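Local structure of PPC domain-containing protein (Archaeoglobus fulgidus, 2H6L) at residues A[36-41]-A[115-120]; A[68-73]-A[94-99]; A[80-85]-A[125-130]; A[88-93]-A[103-108]. The protein is of unknown function but binds zinc through a cluster of histidines in a PPC domain that assembles as a trimer. All blocks are in the same frame, centred on the assembly; numbering follows the deposited sequence.

Contact 1: A[36-41]-A[115-120]; sequences HAAHIS and VFVLPL
Two neighbouring antiparallel strands of the main PPC-domain sheet, 38-41 and 115-119, meet here; their short axes run at 170° to each other and come within 4.6 Å. The register is continuous from Ala38 opposite Pro119 to Ser41 opposite Phe116. His39 and Leu118 are a hydrogen-bonded pair: His39 N reaches Leu118 O over 3.0 Å from above the carbonyl plane, while the return bond from Leu118 N to His39 O is nearly straight (171° at the hydrogen). Ser41 and Phe116 form a second hydrogen-bonded pair, here with Ser41 N in the carbonyl plane of Phe116 O and Phe116 N 2.7 Å from Ser41 O, almost on its C=O axis. Pro119, which has no N-H, falls in a non-hydrogen-bonded pair, so no bond to the partner strand is forfeited there, and its CA lies 4.2 Å from that of Ala38. Beyond it Leu120 N donates to Ala37 O at 2.7 Å. Leu120 CG stands anti to its own carbonyl carbon (chi1 -63°), which lays CD1 against the backbone of Ala38, 3.8 Å from its CA. At the other end Ile40 CG2 and Val115 CG1, each anti to its backbone N, run side by side 4.1 Å apart. On the face carrying His39, Ser41, Phe116 and Leu118 the trimer closes: Phe116 stacks on His39 of the second subunit, and His39 in turn on Phe116 of the third. Within the sheet, strand 38-43 is flanked by strand 70-82 through backbone bonds of Ala38 with Val79 and Ile40 with Gly77, and strand 113-119 by strand 10-15.

Contact 2: A[68-73]-A[94-99]; sequences EPLEIL and LGKDGE
Strands 70-82 and 85-96 form a beta hairpin, and this contact lies at its open end, where the short axes are already splayed to 118°. Leu70 can be followed outward from its backbone. CB sits against Gly95 N and Leu94 CB; CG comes closer, 3.5 Å from Gly95 N, lying directly against the glycine backbone. There the branches part: CD2 packs on Leu94 CB at 3.9 Å, and CD1 meets Lys96 CE at 3.5 Å, the two side chains crossing at about a right angle. Lys96 starts from the crowded position between its backbone N and carbonyl carbon (chi1 58°) and bends at chi3, which carries NZ to two acceptors. One is Pro69 O, 2.9 Å from NZ and nearly on the C=O axis; the other is Glu68 OE2, in a salt bridge of 3.1 Å. Glu68 OE1 meanwhile faces Glu99 OE2 tip to tip, a close approach of like charges probably eased by Lys96 and by the hydrogen bond between Glu99 OE2 and Tyr101 OH. An alanine in place of Glu68 would remove the carboxylate and would probably cost Lys96 NZ its ionic partner in this contact, loosening the lysine tip. Glu71 turns its own carboxylate away, to Tyr54 N of the second subunit. The backbones pair at Glu71 and Gly95, whose N-H groups each donate to the other's carbonyl at 3.1 Å. A type II' turn from Lys96 to Glu99 then reverses the chain, placing Glu99 O, 2.8 Å from Lys96 N, so close to Gly95 that a CB there would clash with it.

Contact 3: A[80-85]-A[125-130]; sequences SMKDSK and PERAFD
A single beta bridge between Met81 and Glu126 ties the tip of the hairpin formed by strands 70-82 and 85-96 to the C-terminal segment. Met81, present as selenomethionine, uses both backbone polar groups: its N donates to Pro125 O at 2.8 Å, and its O accepts from Arg127 N, also at 2.8 Å. Each donor lies nearly along the C=O axis, and Glu126 CA adds a C-H...O contact to Met81 O at 3.1 Å. Alongside, Ser80 CB rests on Pro125 CG at 3.7 Å.

The next shell is polar. Water 1 lies in the guanidinium plane of Arg127, at its edge, and joins NH2 to Ser80 OG, which is 2.6 Å from the water and also bonded to Trp138. Arg127 reaches this point with its chain extended from CG to NE. Farther out, NH1 is fixed by Phe136 O and by a salt bridge to Glu114 of the third subunit, the glutamate that also bonds the zinc ligand His89. Replacing Arg127 by a leucine would remove the guanidinium and would probably lose this salt bridge, so that Glu114, and through it His89, would be less firmly positioned. At the hairpin tip, strand pairing gives way to solvent: water 2 accepts from Asp83 N at 2.7 Å and donates to Arg127 O at 3.2 Å.

Contact 4: A[88-93]-A[103-108]; sequences CHIHVL and GHLFSA. With ZN (zinc ion), chain D.
The zinc ion is the best-held polar centre, gripped by three nitrogens of these strands and a fourth atom from outside them. His89 NE2 and His91 NE2 each bind at 2.2 Å, His104 ND1 at 2.1 Å. His89 and His104 both carry CG anti to the backbone N, whereas His91 has it beside N (chi1 -82°); together these torsions direct the three ring nitrogens at the metal. The His89 and His104 rings meet rim to rim, CD2 of the former 3.3 Å from CE1 of the latter, with planes 37° apart. One face of the His91 ring lies over Gly103 C and His104 N. The far nitrogens fix ring rotation: His89 ND1 is bonded to Glu114 of the third subunit, which would probably polarise the ring, and His91 ND1 to Ile72 O of that same subunit. Behind the metal, Val92 N and Gly103 N exchange bonds with each other's carbonyls, and Leu105 N donates to Ile90 O at 2.8 Å. Where the strands diverge, at 115° between axes, water 4 steps in, accepting from Ile90 N at 2.7 Å and donating to Leu105 O. Leu105 CD2 packs against both Ile90 CG2 and Val92 CG1, pointing away from the zinc. The result is a His-X-His pair on one strand completed by a histidine on its antiparallel neighbour: the zinc site of this PPC domain, set at a subunit boundary.

In the fold
Contact 4 is fully buried and contact 1 nearly so, contact 2 mostly buried, and contact 3 partly open, with waters bridging its polar atoms. Strand 70-82 serves contacts 2 and 3 at its two ends, the centres of the two contacts lying about 31 Å apart, while strand 85-96 serves contacts 2 and 4. Those two join directly: Leu73 N and Leu93 O, 2.7 Å apart, probably form a hydrogen bond. Contact 1 is regular strand pairing; contact 4 turns similar pairing to metal binding; contact 2 ends in charged groups; contact 3 has a single bridge. Ile40 CD1 touches Cys88 SG, linking contacts 1 and 4, and all four adjoin other subunits.

Contact 1: A[36-41]-A[115-120]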
loop_
_atom_site.group_PDB
_atom_site.type_symbol
_atom_site.label_atom_id
_atom_site.label_comp_id
_atom_site.label_asym_id
_atom_site.label_seq_id
_atom_site.Cartn_x
_atom_site.Cartn_y
_atom_site.Cartn_z
ATOM N N HIS A 36 6.057 -18.267 6.533
ATOM C CA HIS A 36 6.546 -18.565 5.187
ATOM C C HIS A 36 5.788 -17.857 4.074
ATOM O O HIS A 36 6.234 -17.835 2.928
ATOM C CB HIS A 36 6.510 -20.076 4.942
ATOM C CG HIS A 36 7.402 -20.856 5.857
ATOM N ND1 HIS A 36 7.426 -22.234 5.879
ATOM C CD2 HIS A 36 8.302 -20.449 6.784
ATOM C CE1 HIS A 36 8.301 -22.642 6.782
ATOM N NE2 HIS A 36 8.846 -21.578 7.345
ATOM N N ALA A 37 4.640 -17.280 4.414
ATOM C CA ALA A 37 3.822 -16.563 3.444
ATOM C C ALA A 37 3.153 -15.398 4.164
ATOM O O ALA A 37 2.612 -15.571 5.253
ATOM C CB ALA A 37 2.769 -17.500 2.856
ATOM N N ALA A 38 3.197 -14.213 3.567
ATOM C CA ALA A 38 2.593 -13.039 4.190
ATOM C C ALA A 38 2.541 -11.823 3.281
ATOM O O ALA A 38 3.170 -11.791 2.224
ATOM C CB ALA A 38 3.358 -12.680 5.461
ATOM N N HIS A 39 1.760 -10.833 3.705
ATOM C CA HIS A 39 1.639 -9.573 2.991
ATOM C C HIS A 39 2.383 -8.584 3.879
ATOM O O HIS A 39 2.261 -8.640 5.103
ATOM C CB HIS A 39 0.180 -9.142 2.869
ATOM C CG HIS A 39 0.005 -7.798 2.234
ATOM N ND1 HIS A 39 -0.754 -6.798 2.804
ATOM C CD2 HIS A 39 0.485 -7.294 1.073
ATOM C CE1 HIS A 39 -0.736 -5.736 2.019
ATOM N NE2 HIS A 39 0.009 -6.010 0.962
ATOM N N ILE A 40 3.148 -7.687 3.265
ATOM C CA ILE A 40 3.939 -6.716 4.007
ATOM C C ILE A 40 3.652 -5.276 3.627
ATOM O O ILE A 40 3.456 -4.959 2.455
ATOM C CB ILE A 40 5.440 -6.936 3.766
ATOM C CG1 ILE A 40 5.864 -8.309 4.287
ATOM C CG2 ILE A 40 6.239 -5.817 4.415
ATOM C CD1 ILE A 40 7.272 -8.701 3.860
ATOM N N SER A 41 3.665 -4.403 4.629
ATOM C CA SER A 41 3.447 -2.984 4.413
ATOM C C SER A 41 4.236 -2.205 5.470
ATOM O O SER A 41 4.382 -2.665 6.596
ATOM C CB SER A 41 1.965 -2.659 4.529
ATOM O OG SER A 41 1.744 -1.290 4.269
ATOM N N VAL A 115 6.364 -1.561 10.600
ATOM C CA VAL A 115 5.963 -2.554 9.621
ATOM C C VAL A 115 4.712 -3.315 10.021
ATOM O O VAL A 115 4.531 -3.659 11.189
ATOM C CB VAL A 115 7.103 -3.593 9.407
ATOM C CG1 VAL A 115 6.777 -4.501 8.231
ATOM C CG2 VAL A 115 8.427 -2.879 9.195
ATOM N N PHE A 116 3.845 -3.567 9.050
ATOM C CA PHE A 116 2.646 -4.342 9.316
ATOM C C PHE A 116 2.873 -5.666 8.617
ATOM O O PHE A 116 3.128 -5.701 7.416
ATOM C CB PHE A 116 1.393 -3.683 8.736
ATOM C CG PHE A 116 0.157 -4.540 8.849
ATOM C CD1 PHE A 116 -0.225 -5.073 10.079
ATOM C CD2 PHE A 116 -0.620 -4.824 7.729
ATOM C CE1 PHE A 116 -1.353 -5.883 10.194
ATOM C CE2 PHE A 116 -1.748 -5.629 7.832
ATOM C CZ PHE A 116 -2.119 -6.160 9.068
ATOM N N VAL A 117 2.808 -6.750 9.371
ATOM C CA VAL A 117 3.000 -8.068 8.787
ATOM C C VAL A 117 1.723 -8.875 8.944
ATOM O O VAL A 117 1.222 -9.046 10.054
ATOM C CB VAL A 117 4.155 -8.816 9.464
ATOM C CG1 VAL A 117 4.293 -10.208 8.867
ATOM C CG2 VAL A 117 5.443 -8.028 9.299
ATOM N N LEU A 118 1.192 -9.356 7.826
ATOM C CA LEU A 118 -0.029 -10.152 7.841
ATOM C C LEU A 118 0.325 -11.557 7.382
ATOM O O LEU A 118 0.380 -11.831 6.178
ATOM C CB LEU A 118 -1.074 -9.545 6.897
ATOM C CG LEU A 118 -2.467 -10.179 6.880
ATOM C CD1 LEU A 118 -3.175 -9.923 8.203
ATOM C CD2 LEU A 118 -3.276 -9.585 5.748
ATOM N N PRO A 119 0.601 -12.463 8.337
ATOM C CA PRO A 119 0.949 -13.838 7.968
ATOM C C PRO A 119 -0.213 -14.527 7.257
ATOM O O PRO A 119 -1.382 -14.273 7.559
ATOM C CB PRO A 119 1.291 -14.483 9.313
ATOM C CG PRO A 119 0.446 -13.709 10.287
ATOM C CD PRO A 119 0.610 -12.292 9.801
ATOM N N LEU A 120 0.120 -15.386 6.300
ATOM C CA LEU A 120 -0.887 -16.111 5.544
ATOM C C LEU A 120 -0.678 -17.598 5.787
ATOM O O LEU A 120 0.379 -18.154 5.460
ATOM C CB LEU A 120 -0.757 -15.774 4.055
ATOM C CG LEU A 120 -1.005 -14.295 3.740
ATOM C CD1 LEU A 120 -0.540 -13.960 2.330
ATOM C CD2 LEU A 120 -2.479 -13.991 3.911
#

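Contact 2: A[68-73]-A[94-99]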
loop_
_atom_site.group_PDB
_atom_site.type_symbol
_atom_site.label_atom_id
_atom_site.label_comp_id
_atom_site.label_asym_id
_atom_site.label_seq_id
_atom_site.Cartn_x
_atom_site.Cartn_y
_atom_site.Cartn_z
ATOM N N GLU A 68 21.223 9.347 1.009
ATOM C CA GLU A 68 20.615 10.536 1.582
ATOM C C GLU A 68 19.371 10.089 2.321
ATOM O O GLU A 68 18.660 9.189 1.869
ATOM C CB GLU A 68 20.207 11.547 0.499
ATOM C CG GLU A 68 19.298 12.667 1.039
ATOM C CD GLU A 68 18.761 13.599 -0.033
ATOM O OE1 GLU A 68 18.279 13.097 -1.073
ATOM O OE2 GLU A 68 18.803 14.833 0.173
ATOM N N PRO A 69 19.098 10.697 3.480
ATOM C CA PRO A 69 17.913 10.341 4.263
ATOM C C PRO A 69 16.683 10.502 3.379
ATOM O O PRO A 69 16.568 11.489 2.656
ATOM C CB PRO A 69 17.943 11.355 5.397
ATOM C CG PRO A 69 19.411 11.543 5.620
ATOM C CD PRO A 69 19.940 11.662 4.209
ATOM N N LEU A 70 15.771 9.538 3.435
ATOM C CA LEU A 70 14.556 9.592 2.625
ATOM C C LEU A 70 13.365 9.069 3.409
ATOM O O LEU A 70 13.514 8.232 4.296
ATOM C CB LEU A 70 14.735 8.745 1.358
ATOM C CG LEU A 70 15.035 9.388 -0.005
ATOM C CD1 LEU A 70 15.725 10.717 0.148
ATOM C CD2 LEU A 70 15.888 8.424 -0.824
ATOM N N GLU A 71 12.179 9.577 3.087
ATOM C CA GLU A 71 10.963 9.124 3.742
ATOM C C GLU A 71 10.499 7.872 3.013
ATOM O O GLU A 71 10.671 7.761 1.799
ATOM C CB GLU A 71 9.851 10.167 3.613
ATOM C CG GLU A 71 10.082 11.479 4.334
ATOM C CD GLU A 71 9.689 11.400 5.783
ATOM O OE1 GLU A 71 8.530 11.017 6.054
ATOM O OE2 GLU A 71 10.528 11.717 6.650
ATOM N N ILE A 72 9.928 6.925 3.746
ATOM C CA ILE A 72 9.386 5.737 3.111
ATOM C C ILE A 72 7.987 6.211 2.753
ATOM O O ILE A 72 7.102 6.255 3.603
ATOM C CB ILE A 72 9.269 4.553 4.075
ATOM C CG1 ILE A 72 10.650 4.157 4.604
ATOM C CG2 ILE A 72 8.638 3.368 3.352
ATOM C CD1 ILE A 72 10.597 3.045 5.635
ATOM N N LEU A 73 7.802 6.598 1.499
ATOM C CA LEU A 73 6.510 7.098 1.049
ATOM C C LEU A 73 5.525 5.966 0.834
ATOM O O LEU A 73 4.305 6.147 0.946
ATOM C CB LEU A 73 6.698 7.895 -0.232
ATOM C CG LEU A 73 7.736 9.008 -0.092
ATOM C CD1 LEU A 73 7.883 9.752 -1.412
ATOM C CD2 LEU A 73 7.310 9.969 1.020
ATOM N N LEU A 94 10.512 6.096 -2.165
ATOM C CA LEU A 94 11.264 6.855 -1.173
ATOM C C LEU A 94 11.461 8.263 -1.690
ATOM O O LEU A 94 11.520 8.485 -2.897
ATOM C CB LEU A 94 12.643 6.224 -0.952
ATOM C CG LEU A 94 12.857 4.956 -0.122
ATOM C CD1 LEU A 94 11.617 4.102 -0.086
ATOM C CD2 LEU A 94 14.041 4.194 -0.708
ATOM N N GLY A 95 11.577 9.218 -0.777
ATOM C CA GLY A 95 11.790 10.581 -1.208
ATOM C C GLY A 95 11.241 11.613 -0.254
ATOM O O GLY A 95 10.877 11.304 0.878
ATOM N N LYS A 96 11.185 12.847 -0.731
ATOM C CA LYS A 96 10.692 13.965 0.054
ATOM C C LYS A 96 10.095 14.978 -0.917
ATOM O O LYS A 96 10.712 15.317 -1.929
ATOM C CB LYS A 96 11.847 14.583 0.845
ATOM C CG LYS A 96 12.995 15.060 -0.029
ATOM C CD LYS A 96 14.261 15.311 0.774
ATOM C CE LYS A 96 14.909 14.002 1.208
ATOM N NZ LYS A 96 16.252 14.217 1.821
ATOM N N ASP A 97 8.889 15.446 -0.603
ATOM C CA ASP A 97 8.174 16.402 -1.442
ATOM C C ASP A 97 8.109 15.941 -2.894
ATOM O O ASP A 97 7.514 14.911 -3.188
ATOM C CB ASP A 97 8.827 17.780 -1.367
ATOM C CG ASP A 97 8.713 18.396 0.008
ATOM O OD1 ASP A 97 7.685 18.159 0.682
ATOM O OD2 ASP A 97 9.645 19.123 0.408
ATOM N N GLY A 98 8.725 16.703 -3.793
ATOM C CA GLY A 98 8.711 16.347 -5.201
ATOM C C GLY A 98 9.873 15.474 -5.640
ATOM O O GLY A 98 9.960 15.100 -6.812
ATOM N N GLU A 99 10.772 15.160 -4.710
ATOM C CA GLU A 99 11.924 14.310 -5.008
ATOM C C GLU A 99 11.519 12.883 -4.680
ATOM O O GLU A 99 11.567 12.466 -3.522
ATOM C CB GLU A 99 13.125 14.712 -4.150
ATOM C CG GLU A 99 14.446 14.060 -4.563
ATOM C CD GLU A 99 15.557 14.295 -3.550
ATOM O OE1 GLU A 99 15.536 15.343 -2.875
ATOM O OE2 GLU A 99 16.458 13.439 -3.431
#

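Contact 3: A[80-85]-A[125-130]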
loop_
_atom_site.group_PDB
_atom_site.type_symbol
_atom_site.label_atom_id
_atom_site.label_comp_id
_atom_site.label_asym_id
_atom_site.label_seq_id
_atom_site.Cartn_x
_atom_site.Cartn_y
_atom_site.Cartn_z
ATOM N N SER A 80 7.448 -15.228 0.796
ATOM C CA SER A 80 7.245 -16.529 0.175
ATOM C C SER A 80 8.514 -17.345 0.383
ATOM O O SER A 80 9.457 -16.868 1.018
ATOM C CB SER A 80 6.925 -16.377 -1.316
ATOM O OG SER A 80 7.822 -15.489 -1.950
HETATM N N MSE A 81 8.540 -18.567 -0.138
HETATM C CA MSE A 81 9.705 -19.425 0.032
HETATM C C MSE A 81 10.667 -19.447 -1.146
HETATM O O MSE A 81 10.275 -19.689 -2.286
HETATM C CB MSE A 81 9.263 -20.857 0.357
HETATM C CG MSE A 81 8.631 -21.024 1.738
HETATM SE SE MSE A 81 9.880 -20.776 3.222
HETATM C CE MSE A 81 10.568 -22.584 3.309
ATOM N N LYS A 82 11.933 -19.181 -0.845
ATOM C CA LYS A 82 13.006 -19.195 -1.833
ATOM C C LYS A 82 14.214 -19.820 -1.138
ATOM O O LYS A 82 14.619 -19.377 -0.060
ATOM C CB LYS A 82 13.347 -17.776 -2.298
ATOM C CG LYS A 82 14.420 -17.733 -3.382
ATOM C CD LYS A 82 14.659 -16.319 -3.907
ATOM C CE LYS A 82 15.711 -16.299 -5.014
ATOM N NZ LYS A 82 15.968 -14.925 -5.534
ATOM N N ASP A 83 14.781 -20.855 -1.744
ATOM C CA ASP A 83 15.929 -21.528 -1.147
ATOM C C ASP A 83 15.557 -22.016 0.258
ATOM O O ASP A 83 16.332 -21.876 1.208
ATOM C CB ASP A 83 17.134 -20.580 -1.074
ATOM C CG ASP A 83 17.559 -20.064 -2.443
ATOM O OD1 ASP A 83 17.698 -20.883 -3.376
ATOM O OD2 ASP A 83 17.763 -18.838 -2.586
ATOM N N SER A 84 14.352 -22.568 0.372
ATOM C CA SER A 84 13.819 -23.123 1.620
ATOM C C SER A 84 13.812 -22.213 2.848
ATOM O O SER A 84 13.994 -22.683 3.971
ATOM C CB SER A 84 14.560 -24.411 1.975
ATOM O OG SER A 84 15.878 -24.121 2.395
ATOM N N LYS A 85 13.603 -20.917 2.642
ATOM C CA LYS A 85 13.547 -19.981 3.756
ATOM C C LYS A 85 12.708 -18.771 3.375
ATOM O O LYS A 85 12.643 -18.389 2.205
ATOM C CB LYS A 85 14.955 -19.532 4.158
ATOM C CG LYS A 85 15.678 -18.715 3.105
ATOM C CD LYS A 85 17.048 -18.259 3.594
ATOM C CE LYS A 85 16.939 -17.313 4.780
ATOM N NZ LYS A 85 18.273 -16.825 5.232
ATOM N N PRO A 125 3.956 -20.100 -1.397
ATOM C CA PRO A 125 4.453 -20.195 -2.770
ATOM C C PRO A 125 5.980 -20.227 -2.767
ATOM O O PRO A 125 6.626 -19.564 -1.944
ATOM C CB PRO A 125 3.882 -18.949 -3.438
ATOM C CG PRO A 125 3.756 -17.978 -2.313
ATOM C CD PRO A 125 3.249 -18.828 -1.174
ATOM N N GLU A 126 6.544 -21.023 -3.670
ATOM C CA GLU A 126 7.985 -21.157 -3.782
ATOM C C GLU A 126 8.450 -20.468 -5.055
ATOM O O GLU A 126 7.792 -20.554 -6.094
ATOM C CB GLU A 126 8.378 -22.633 -3.831
ATOM C CG GLU A 126 7.894 -23.461 -2.656
ATOM C CD GLU A 126 8.432 -24.877 -2.696
ATOM O OE1 GLU A 126 9.672 -25.029 -2.648
ATOM O OE2 GLU A 126 7.627 -25.830 -2.780
ATOM N N ARG A 127 9.583 -19.787 -4.973
ATOM C CA ARG A 127 10.126 -19.086 -6.124
ATOM C C ARG A 127 11.105 -19.955 -6.906
ATOM O O ARG A 127 12.078 -20.472 -6.356
ATOM C CB ARG A 127 10.808 -17.788 -5.676
ATOM C CG ARG A 127 9.828 -16.708 -5.222
ATOM C CD ARG A 127 10.524 -15.422 -4.793
ATOM N NE ARG A 127 9.562 -14.442 -4.291
ATOM C CZ ARG A 127 8.711 -13.770 -5.058
ATOM N NH1 ARG A 127 8.703 -13.960 -6.371
ATOM N NH2 ARG A 127 7.855 -12.915 -4.511
ATOM N N ALA A 128 10.826 -20.126 -8.194
ATOM C CA ALA A 128 11.684 -20.917 -9.074
ATOM C C ALA A 128 11.958 -20.087 -10.323
ATOM O O ALA A 128 11.135 -19.258 -10.721
ATOM C CB ALA A 128 10.997 -22.233 -9.449
ATOM N N PHE A 129 13.117 -20.302 -10.936
ATOM C CA PHE A 129 13.470 -19.553 -12.130
ATOM C C PHE A 129 12.401 -19.689 -13.213
ATOM O O PHE A 129 11.918 -20.787 -13.501
ATOM C CB PHE A 129 14.803 -20.034 -12.697
ATOM C CG PHE A 129 15.292 -19.214 -13.861
ATOM C CD1 PHE A 129 15.864 -17.964 -13.658
ATOM C CD2 PHE A 129 15.167 -19.684 -15.162
ATOM C CE1 PHE A 129 16.310 -17.197 -14.734
ATOM C CE2 PHE A 129 15.610 -18.923 -16.243
ATOM C CZ PHE A 129 16.181 -17.679 -16.027
ATOM N N ASP A 130 12.036 -18.561 -13.805
ATOM C CA ASP A 130 11.053 -18.542 -14.872
ATOM C C ASP A 130 11.766 -18.053 -16.131
ATOM O O ASP A 130 12.320 -16.958 -16.154
ATOM C CB ASP A 130 9.909 -17.600 -14.523
ATOM C CG ASP A 130 8.930 -17.447 -15.656
ATOM O OD1 ASP A 130 8.200 -18.418 -15.951
ATOM O OD2 ASP A 130 8.904 -16.357 -16.263
HETATM O O HOH W 1 8.466 -13.048 -1.398
HETATM O O HOH W 2 13.951 -21.799 -4.128
HETATM O O HOH W 3 11.969 -22.633 -1.561
#

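Contact 4: A[88-93]-A[103-108]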
loop_
_atom_site.group_PDB
_atom_site.type_symbol
_atom_site.label_atom_id
_atom_site.label_comp_id
_atom_site.label_asym_id
_atom_site.label_seq_id
_atom_site.Cartn_x
_atom_site.Cartn_y
_atom_site.Cartn_z
ATOM N N CYS A 88 11.671 -12.129 1.225
ATOM C CA CYS A 88 10.889 -10.910 1.028
ATOM C C CYS A 88 11.060 -10.302 -0.361
ATOM O O CYS A 88 12.173 -10.194 -0.868
ATOM C CB CYS A 88 11.271 -9.842 2.065
ATOM S SG CYS A 88 10.882 -10.216 3.793
ATOM N N HIS A 89 9.939 -9.914 -0.968
ATOM C CA HIS A 89 9.929 -9.252 -2.263
ATOM C C HIS A 89 9.233 -7.934 -1.962
ATOM O O HIS A 89 8.024 -7.901 -1.751
ATOM C CB HIS A 89 9.103 -10.019 -3.290
ATOM C CG HIS A 89 9.103 -9.380 -4.643
ATOM N ND1 HIS A 89 8.330 -9.839 -5.688
ATOM C CD2 HIS A 89 9.793 -8.318 -5.123
ATOM C CE1 HIS A 89 8.543 -9.087 -6.751
ATOM N NE2 HIS A 89 9.427 -8.156 -6.437
ATOM N N ILE A 90 9.991 -6.848 -1.953
ATOM C CA ILE A 90 9.423 -5.551 -1.613
ATOM C C ILE A 90 9.691 -4.444 -2.612
ATOM O O ILE A 90 10.795 -4.315 -3.135
ATOM C CB ILE A 90 9.967 -5.072 -0.248
ATOM C CG1 ILE A 90 9.718 -6.140 0.812
ATOM C CG2 ILE A 90 9.320 -3.737 0.139
ATOM C CD1 ILE A 90 10.522 -5.935 2.080
ATOM N N HIS A 91 8.670 -3.633 -2.863
ATOM C CA HIS A 91 8.807 -2.497 -3.754
ATOM C C HIS A 91 8.564 -1.257 -2.908
ATOM O O HIS A 91 7.747 -1.279 -1.986
ATOM C CB HIS A 91 7.802 -2.577 -4.908
ATOM C CG HIS A 91 8.249 -3.464 -6.031
ATOM N ND1 HIS A 91 7.770 -3.339 -7.318
ATOM C CD2 HIS A 91 9.149 -4.475 -6.063
ATOM C CE1 HIS A 91 8.359 -4.231 -8.094
ATOM N NE2 HIS A 91 9.200 -4.933 -7.357
ATOM N N VAL A 92 9.281 -0.180 -3.202
ATOM C CA VAL A 92 9.118 1.037 -2.423
ATOM C C VAL A 92 9.150 2.313 -3.222
ATOM O O VAL A 92 9.536 2.345 -4.393
ATOM C CB VAL A 92 10.231 1.198 -1.354
ATOM C CG1 VAL A 92 10.157 0.080 -0.336
ATOM C CG2 VAL A 92 11.603 1.235 -2.041
ATOM N N LEU A 93 8.729 3.367 -2.539
ATOM C CA LEU A 93 8.736 4.725 -3.049
ATOM C C LEU A 93 9.366 5.491 -1.890
ATOM O O LEU A 93 8.854 5.486 -0.766
ATOM C CB LEU A 93 7.315 5.205 -3.327
ATOM C CG LEU A 93 6.837 4.832 -4.730
ATOM C CD1 LEU A 93 5.427 4.273 -4.688
ATOM C CD2 LEU A 93 6.921 6.065 -5.611
ATOM N N GLY A 103 11.173 1.670 -6.809
ATOM C CA GLY A 103 11.653 0.448 -7.423
ATOM C C GLY A 103 11.671 -0.768 -6.530
ATOM O O GLY A 103 11.060 -0.795 -5.459
ATOM N N HIS A 104 12.376 -1.790 -7.004
ATOM C CA HIS A 104 12.550 -3.036 -6.281
ATOM C C HIS A 104 13.516 -2.674 -5.146
ATOM O O HIS A 104 14.531 -2.016 -5.377
ATOM C CB HIS A 104 13.184 -4.075 -7.216
ATOM C CG HIS A 104 13.365 -5.425 -6.599
ATOM N ND1 HIS A 104 12.464 -6.452 -6.772
ATOM C CD2 HIS A 104 14.341 -5.911 -5.791
ATOM C CE1 HIS A 104 12.872 -7.513 -6.096
ATOM N NE2 HIS A 104 14.008 -7.208 -5.492
ATOM N N LEU A 105 13.199 -3.089 -3.925
ATOM C CA LEU A 105 14.047 -2.776 -2.782
ATOM C C LEU A 105 15.089 -3.859 -2.523
ATOM O O LEU A 105 14.753 -5.036 -2.422
ATOM C CB LEU A 105 13.186 -2.593 -1.530
ATOM C CG LEU A 105 13.930 -2.328 -0.224
ATOM C CD1 LEU A 105 14.629 -0.976 -0.305
ATOM C CD2 LEU A 105 12.939 -2.355 0.937
ATOM N N PHE A 106 16.349 -3.453 -2.409
ATOM C CA PHE A 106 17.432 -4.397 -2.142
ATOM C C PHE A 106 17.889 -4.258 -0.703
ATOM O O PHE A 106 18.065 -5.255 0.001
ATOM C CB PHE A 106 18.607 -4.149 -3.090
ATOM C CG PHE A 106 18.338 -4.577 -4.505
ATOM C CD1 PHE A 106 18.302 -5.926 -4.841
ATOM C CD2 PHE A 106 18.104 -3.636 -5.497
ATOM C CE1 PHE A 106 18.039 -6.330 -6.145
ATOM C CE2 PHE A 106 17.837 -4.033 -6.806
ATOM C CZ PHE A 106 17.805 -5.379 -7.130
ATOM N N SER A 107 18.086 -3.016 -0.269
ATOM C CA SER A 107 18.496 -2.744 1.107
ATOM C C SER A 107 18.138 -1.319 1.507
ATOM O O SER A 107 17.991 -0.435 0.660
ATOM C CB SER A 107 20.004 -2.929 1.277
ATOM O OG SER A 107 20.716 -1.893 0.615
ATOM N N ALA A 108 18.008 -1.112 2.812
ATOM C CA ALA A 108 17.695 0.194 3.358
ATOM C C ALA A 108 18.100 0.235 4.820
ATOM O O ALA A 108 17.789 -0.670 5.592
ATOM C CB ALA A 108 16.209 0.491 3.223
HETATM ZN ZN ZN D . 10.515 -6.672 -7.648
HETATM O O HOH W 4 12.559 -7.037 -2.918
#